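Local structure of putative ATP-grasp superfamily protein (Archaeoglobus fulgidus, 3DF7) at residues 130-135 with 159-164; 134-139 with 153-158. The protein is of unknown function but is a putative ATP-grasp superfamily protein that probably binds ATP. All blocks are in the same frame, centred on the assembly; numbering follows the deposited sequence.

Interaction 1 of 2, residues 130-135 with 159-164; sequences RPLDCK and HIAQEF
Phe164 N donates a hydrogen bond to Lys135 O (2.9 Å, 170° at the hydrogen), while the CA of Glu163 makes a longer CA-H...O contact of 3.4 Å with the same oxygen. A water donates a hydrogen bond to Lys135 O, at 2.8 Å, and another to Phe164 O. One carbonyl thus takes two hydrogen bonds, one from a peptide N-H and one from the water, where strand 159-163 runs out into loop. Next to this junction the side chains of Lys135 and Phe164 lie side by side and point the same way. Each has CG anti to its own backbone N (chi1 174° and -178°), and the lysine chain then continues fully extended, its CG and CD by the phenylalanine CB, its CE and NZ near ring atom CD2, with Lys135 NZ 3.7 Å from Phe164 CD2. The setting is the small antiparallel sheet of the ATP-grasp domain, in which strand 159-163 is the middle strand between 127-128 and 136-140; residues 130-135 belong to the loop joining the two outer strands and arch along the middle one. One residue back from Lys135, Cys134 SG rests on the aliphatic base of Glu163, 3.6 Å from its CB, whereas the carboxylate is engaged through OE1 by the backbone N of Gln126. Leu132 turns inward: its CG packs on Ala161 CB, and Leu132 CD1 reaches the peptide that follows Gln162, 3.5 Å from Glu163 N. At the other end of the segment the methyl of Ala161 comes close to a carbonyl oxygen, its CB 3.2 Å from Arg130 O.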
loop_
_atom_site.group_PDB
_atom_site.type_symbol
_atom_site.label_atom_id
_atom_site.label_comp_id
_atom_site.label_asym_id
_atom_site.label_seq_id
_atom_site.Cartn_x
_atom_site.Cartn_y
_atom_site.Cartn_z
ATOM N N ARG A 130 7.732 -5.151 24.784
ATOM C CA ARG A 130 8.668 -4.528 25.709
ATOM C C ARG A 130 10.039 -4.454 25.040
ATOM O O ARG A 130 10.259 -5.074 24.004
ATOM C CB ARG A 130 8.726 -5.338 27.008
ATOM C CG ARG A 130 7.496 -5.117 27.882
ATOM C CD ARG A 130 7.545 -5.889 29.181
ATOM N NE ARG A 130 6.417 -5.539 30.044
ATOM C CZ ARG A 130 6.159 -6.124 31.209
ATOM N NH1 ARG A 130 6.949 -7.092 31.652
ATOM N NH2 ARG A 130 5.117 -5.737 31.933
ATOM N N PRO A 131 10.978 -3.684 25.616
ATOM C CA PRO A 131 12.311 -3.571 25.017
ATOM C C PRO A 131 12.959 -4.916 24.704
ATOM O O PRO A 131 12.774 -5.889 25.434
ATOM C CB PRO A 131 13.088 -2.778 26.064
ATOM C CG PRO A 131 12.029 -1.864 26.622
ATOM C CD PRO A 131 10.865 -2.818 26.804
ATOM N N LEU A 132 13.704 -4.963 23.605
ATOM C CA LEU A 132 14.403 -6.174 23.191
ATOM C C LEU A 132 15.882 -6.019 23.523
ATOM O O LEU A 132 16.371 -4.901 23.671
ATOM C CB LEU A 132 14.248 -6.392 21.685
ATOM C CG LEU A 132 12.862 -6.786 21.171
ATOM C CD1 LEU A 132 12.789 -6.610 19.660
ATOM C CD2 LEU A 132 12.576 -8.229 21.565
ATOM N N ASP A 133 16.593 -7.136 23.637
ATOM C CA ASP A 133 18.018 -7.086 23.937
ATOM C C ASP A 133 18.802 -6.691 22.695
ATOM O O ASP A 133 19.835 -6.035 22.788
ATOM C CB ASP A 133 18.518 -8.440 24.447
ATOM C CG ASP A 133 18.025 -8.752 25.844
ATOM O OD1 ASP A 133 18.064 -7.837 26.694
ATOM O OD2 ASP A 133 17.611 -9.905 26.093
ATOM N N CYS A 134 18.303 -7.094 21.532
ATOM C CA CYS A 134 18.955 -6.772 20.268
ATOM C C CYS A 134 18.611 -5.343 19.865
ATOM O O CYS A 134 17.667 -4.759 20.388
ATOM C CB CYS A 134 18.483 -7.731 19.171
ATOM S SG CYS A 134 16.691 -7.688 18.860
ATOM N N LYS A 135 19.385 -4.781 18.940
ATOM C CA LYS A 135 19.116 -3.433 18.460
ATOM C C LYS A 135 17.690 -3.433 17.925
ATOM O O LYS A 135 17.332 -4.267 17.086
ATOM C CB LYS A 135 20.088 -3.064 17.340
ATOM C CG LYS A 135 19.796 -1.727 16.679
ATOM C CD LYS A 135 20.725 -1.502 15.507
ATOM C CE LYS A 135 20.439 -0.186 14.811
ATOM N NZ LYS A 135 21.399 0.066 13.699
ATOM N N HIS A 159 2.643 0.659 21.307
ATOM C CA HIS A 159 3.753 0.422 20.384
ATOM C C HIS A 159 4.320 -0.982 20.550
ATOM O O HIS A 159 4.028 -1.680 21.522
ATOM C CB HIS A 159 4.905 1.404 20.639
ATOM C CG HIS A 159 4.681 2.782 20.098
ATOM N ND1 HIS A 159 3.680 3.613 20.556
ATOM C CD2 HIS A 159 5.355 3.489 19.161
ATOM C CE1 HIS A 159 3.750 4.772 19.927
ATOM N NE2 HIS A 159 4.758 4.724 19.074
ATOM N N ILE A 160 5.133 -1.394 19.585
ATOM C CA ILE A 160 5.800 -2.681 19.674
ATOM C C ILE A 160 7.281 -2.377 19.531
ATOM O O ILE A 160 7.660 -1.311 19.038
ATOM C CB ILE A 160 5.410 -3.663 18.532
ATOM C CG1 ILE A 160 5.778 -3.065 17.172
ATOM C CG2 ILE A 160 3.938 -4.006 18.615
ATOM C CD1 ILE A 160 5.822 -4.089 16.048
ATOM N N ALA A 161 8.109 -3.302 19.993
ATOM C CA ALA A 161 9.547 -3.172 19.869
ATOM C C ALA A 161 9.869 -4.163 18.764
ATOM O O ALA A 161 9.315 -5.263 18.744
ATOM C CB ALA A 161 10.237 -3.584 21.171
ATOM N N GLN A 162 10.734 -3.782 17.833
ATOM C CA GLN A 162 11.077 -4.695 16.757
ATOM C C GLN A 162 12.523 -4.588 16.331
ATOM O O GLN A 162 13.036 -3.501 16.058
ATOM C CB GLN A 162 10.170 -4.478 15.544
ATOM C CG GLN A 162 10.386 -5.518 14.446
ATOM C CD GLN A 162 9.324 -5.461 13.367
ATOM O OE1 GLN A 162 9.296 -4.541 12.550
ATOM N NE2 GLN A 162 8.433 -6.449 13.366
ATOM N N GLU A 163 13.172 -5.745 16.284
ATOM C CA GLU A 163 14.565 -5.849 15.883
ATOM C C GLU A 163 14.809 -5.089 14.586
ATOM O O GLU A 163 14.040 -5.199 13.629
ATOM C CB GLU A 163 14.929 -7.332 15.712
ATOM C CG GLU A 163 16.178 -7.600 14.870
ATOM C CD GLU A 163 16.472 -9.080 14.710
ATOM O OE1 GLU A 163 15.516 -9.879 14.671
ATOM O OE2 GLU A 163 17.658 -9.447 14.607
ATOM N N PHE A 164 15.881 -4.306 14.562
ATOM C CA PHE A 164 16.219 -3.544 13.370
ATOM C C PHE A 164 16.994 -4.449 12.431
ATOM O O PHE A 164 18.013 -5.033 12.813
ATOM C CB PHE A 164 17.085 -2.333 13.722
ATOM C CG PHE A 164 17.420 -1.473 12.540
ATOM C CD1 PHE A 164 16.495 -0.563 12.039
ATOM C CD2 PHE A 164 18.652 -1.597 11.902
ATOM C CE1 PHE A 164 16.790 0.215 10.915
ATOM C CE2 PHE A 164 18.956 -0.825 10.780
ATOM C CZ PHE A 164 18.022 0.081 10.286
HETATM O O HOH W 1 19.010 -5.622 15.277
#

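Interaction 2 of 2, residues 134-139 with 153-158; sequences CKFIIK and DEVPDG
Phe136 and Ile138, two residues apart on strand 136-140, meet the loop 153-158 in the connection that leads from this outer strand of a three-stranded antiparallel sheet back to its middle strand, 159-163. No hydrogen bond crosses the contact. Backbone oxygens of the loop make one looser group of contacts. Asp153 O stands at the ring edge, 4.1 Å from Phe136 CZ, and Glu154 O is 3.8 Å from Ile138 CG2; this second carbonyl has a hydrogen-bonding partner in the hydroxyl of Ser152. The acidic side chains of Asp153 and Glu154 set out away from the strand. Apolar packing carries most of the contact. Val155 CG2 touches both strand residues, 4.2 Å from Ile138 CG2 and 4.4 Å from Phe136 CE1, approaching the ring obliquely. The ring takes its place through a chi1 of 74°, which sets CG between the backbone N and the carbonyl carbon; its edge also meets Ile138 CG2 nearly in the ring plane. Ile138 and Pro156 reach toward each other tip to tip, with Ile138 CD1 3.6 Å from Pro156 CD.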
loop_
_atom_site.group_PDB
_atom_site.type_symbol
_atom_site.label_atom_id
_atom_site.label_comp_id
_atom_site.label_asym_id
_atom_site.label_seq_id
_atom_site.Cartn_x
_atom_site.Cartn_y
_atom_site.Cartn_z
ATOM N N CYS A 134 18.303 -7.094 21.532
ATOM C CA CYS A 134 18.955 -6.772 20.268
ATOM C C CYS A 134 18.611 -5.343 19.865
ATOM O O CYS A 134 17.667 -4.759 20.388
ATOM C CB CYS A 134 18.483 -7.731 19.171
ATOM S SG CYS A 134 16.691 -7.688 18.860
ATOM N N LYS A 135 19.385 -4.781 18.940
ATOM C CA LYS A 135 19.116 -3.433 18.460
ATOM C C LYS A 135 17.690 -3.433 17.925
ATOM O O LYS A 135 17.332 -4.267 17.086
ATOM C CB LYS A 135 20.088 -3.064 17.340
ATOM C CG LYS A 135 19.796 -1.727 16.679
ATOM C CD LYS A 135 20.725 -1.502 15.507
ATOM C CE LYS A 135 20.439 -0.186 14.811
ATOM N NZ LYS A 135 21.399 0.066 13.699
ATOM N N PHE A 136 16.875 -2.503 18.413
ATOM C CA PHE A 136 15.484 -2.437 17.989
ATOM C C PHE A 136 14.979 -1.008 17.861
ATOM O O PHE A 136 15.601 -0.066 18.347
ATOM C CB PHE A 136 14.604 -3.198 18.991
ATOM C CG PHE A 136 14.400 -2.473 20.299
ATOM C CD1 PHE A 136 13.301 -1.633 20.482
ATOM C CD2 PHE A 136 15.319 -2.610 21.338
ATOM C CE1 PHE A 136 13.117 -0.939 21.680
ATOM C CE2 PHE A 136 15.149 -1.922 22.541
ATOM C CZ PHE A 136 14.048 -1.084 22.715
ATOM N N ILE A 137 13.851 -0.858 17.182
ATOM C CA ILE A 137 13.221 0.441 17.023
ATOM C C ILE A 137 11.793 0.227 17.482
ATOM O O ILE A 137 11.332 -0.911 17.563
ATOM C CB ILE A 137 13.208 0.915 15.550
ATOM C CG1 ILE A 137 12.585 -0.160 14.655
ATOM C CG2 ILE A 137 14.622 1.242 15.094
ATOM C CD1 ILE A 137 12.484 0.249 13.199
ATOM N N ILE A 138 11.095 1.304 17.811
ATOM C CA ILE A 138 9.713 1.160 18.228
ATOM C C ILE A 138 8.819 1.696 17.123
ATOM O O ILE A 138 9.240 2.527 16.321
ATOM C CB ILE A 138 9.410 1.924 19.535
ATOM C CG1 ILE A 138 9.661 3.424 19.346
ATOM C CG2 ILE A 138 10.245 1.358 20.668
ATOM C CD1 ILE A 138 9.089 4.274 20.461
ATOM N N LYS A 139 7.595 1.189 17.065
ATOM C CA LYS A 139 6.636 1.648 16.071
ATOM C C LYS A 139 5.223 1.386 16.571
ATOM O O LYS A 139 4.987 0.435 17.315
ATOM C CB LYS A 139 6.885 0.956 14.727
ATOM C CG LYS A 139 6.786 -0.554 14.739
ATOM C CD LYS A 139 7.719 -1.173 13.694
ATOM C CE LYS A 139 7.479 -0.621 12.298
ATOM N NZ LYS A 139 8.464 -1.166 11.315
ATOM N N ASP A 153 14.457 3.910 24.301
ATOM C CA ASP A 153 14.874 2.989 25.345
ATOM C C ASP A 153 13.678 2.207 25.867
ATOM O O ASP A 153 13.806 1.044 26.239
ATOM C CB ASP A 153 15.543 3.750 26.488
ATOM C CG ASP A 153 16.777 4.502 26.037
ATOM O OD1 ASP A 153 16.640 5.432 25.215
ATOM O OD2 ASP A 153 17.884 4.158 26.495
ATOM N N GLU A 154 12.511 2.843 25.881
ATOM C CA GLU A 154 11.301 2.186 26.364
ATOM C C GLU A 154 10.259 2.027 25.263
ATOM O O GLU A 154 10.327 2.680 24.223
ATOM C CB GLU A 154 10.693 2.982 27.521
ATOM C CG GLU A 154 11.592 3.096 28.744
ATOM C CD GLU A 154 11.974 1.742 29.317
ATOM O OE1 GLU A 154 11.067 0.932 29.602
ATOM O OE2 GLU A 154 13.184 1.487 29.487
ATOM N N VAL A 155 9.297 1.141 25.496
ATOM C CA VAL A 155 8.228 0.917 24.535
ATOM C C VAL A 155 6.953 1.542 25.093
ATOM O O VAL A 155 6.377 1.043 26.058
ATOM C CB VAL A 155 7.969 -0.586 24.304
ATOM C CG1 VAL A 155 6.855 -0.762 23.274
ATOM C CG2 VAL A 155 9.250 -1.273 23.841
ATOM N N PRO A 156 6.498 2.652 24.498
ATOM C CA PRO A 156 5.276 3.283 25.004
ATOM C C PRO A 156 4.041 2.426 24.733
ATOM O O PRO A 156 4.049 1.577 23.838
ATOM C CB PRO A 156 5.239 4.610 24.253
ATOM C CG PRO A 156 5.870 4.266 22.947
ATOM C CD PRO A 156 7.051 3.410 23.362
ATOM N N ASP A 157 2.986 2.651 25.510
ATOM C CA ASP A 157 1.743 1.908 25.346
ATOM C C ASP A 157 1.229 2.090 23.926
ATOM O O ASP A 157 1.198 3.207 23.411
ATOM C CB ASP A 157 0.694 2.409 26.343
ATOM C CG ASP A 157 1.097 2.163 27.783
ATOM O OD1 ASP A 157 2.234 2.529 28.151
ATOM O OD2 ASP A 157 0.280 1.610 28.550
ATOM N N GLY A 158 0.835 0.994 23.292
ATOM C CA GLY A 158 0.331 1.080 21.933
ATOM C C GLY A 158 1.399 0.855 20.875
ATOM O O GLY A 158 1.098 0.863 19.684
#

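In the fold
Interactions 1 and 2 illustrate how a small sheet can be dressed by its own connections. Their centres lie about 5 Å apart, roughly 24 Å from the centre of the chain. Along the chain come the loop 130-135, strand 136-140, the loop 153-158 and strand 159-163; the first segments overlap at Cys134 and Lys135, which touch 159-164 but not 153-158. The two strands are antiparallel neighbours, joined by probable backbone hydrogen bonds Ile160 N to Lys139 O and Gln162 N to Ile137 O, each 2.9 Å. Phe136 touches Ala161, and Pro131 touches Val155, so within the ATP-grasp domain both connections pack on the three-stranded sheet and on each other.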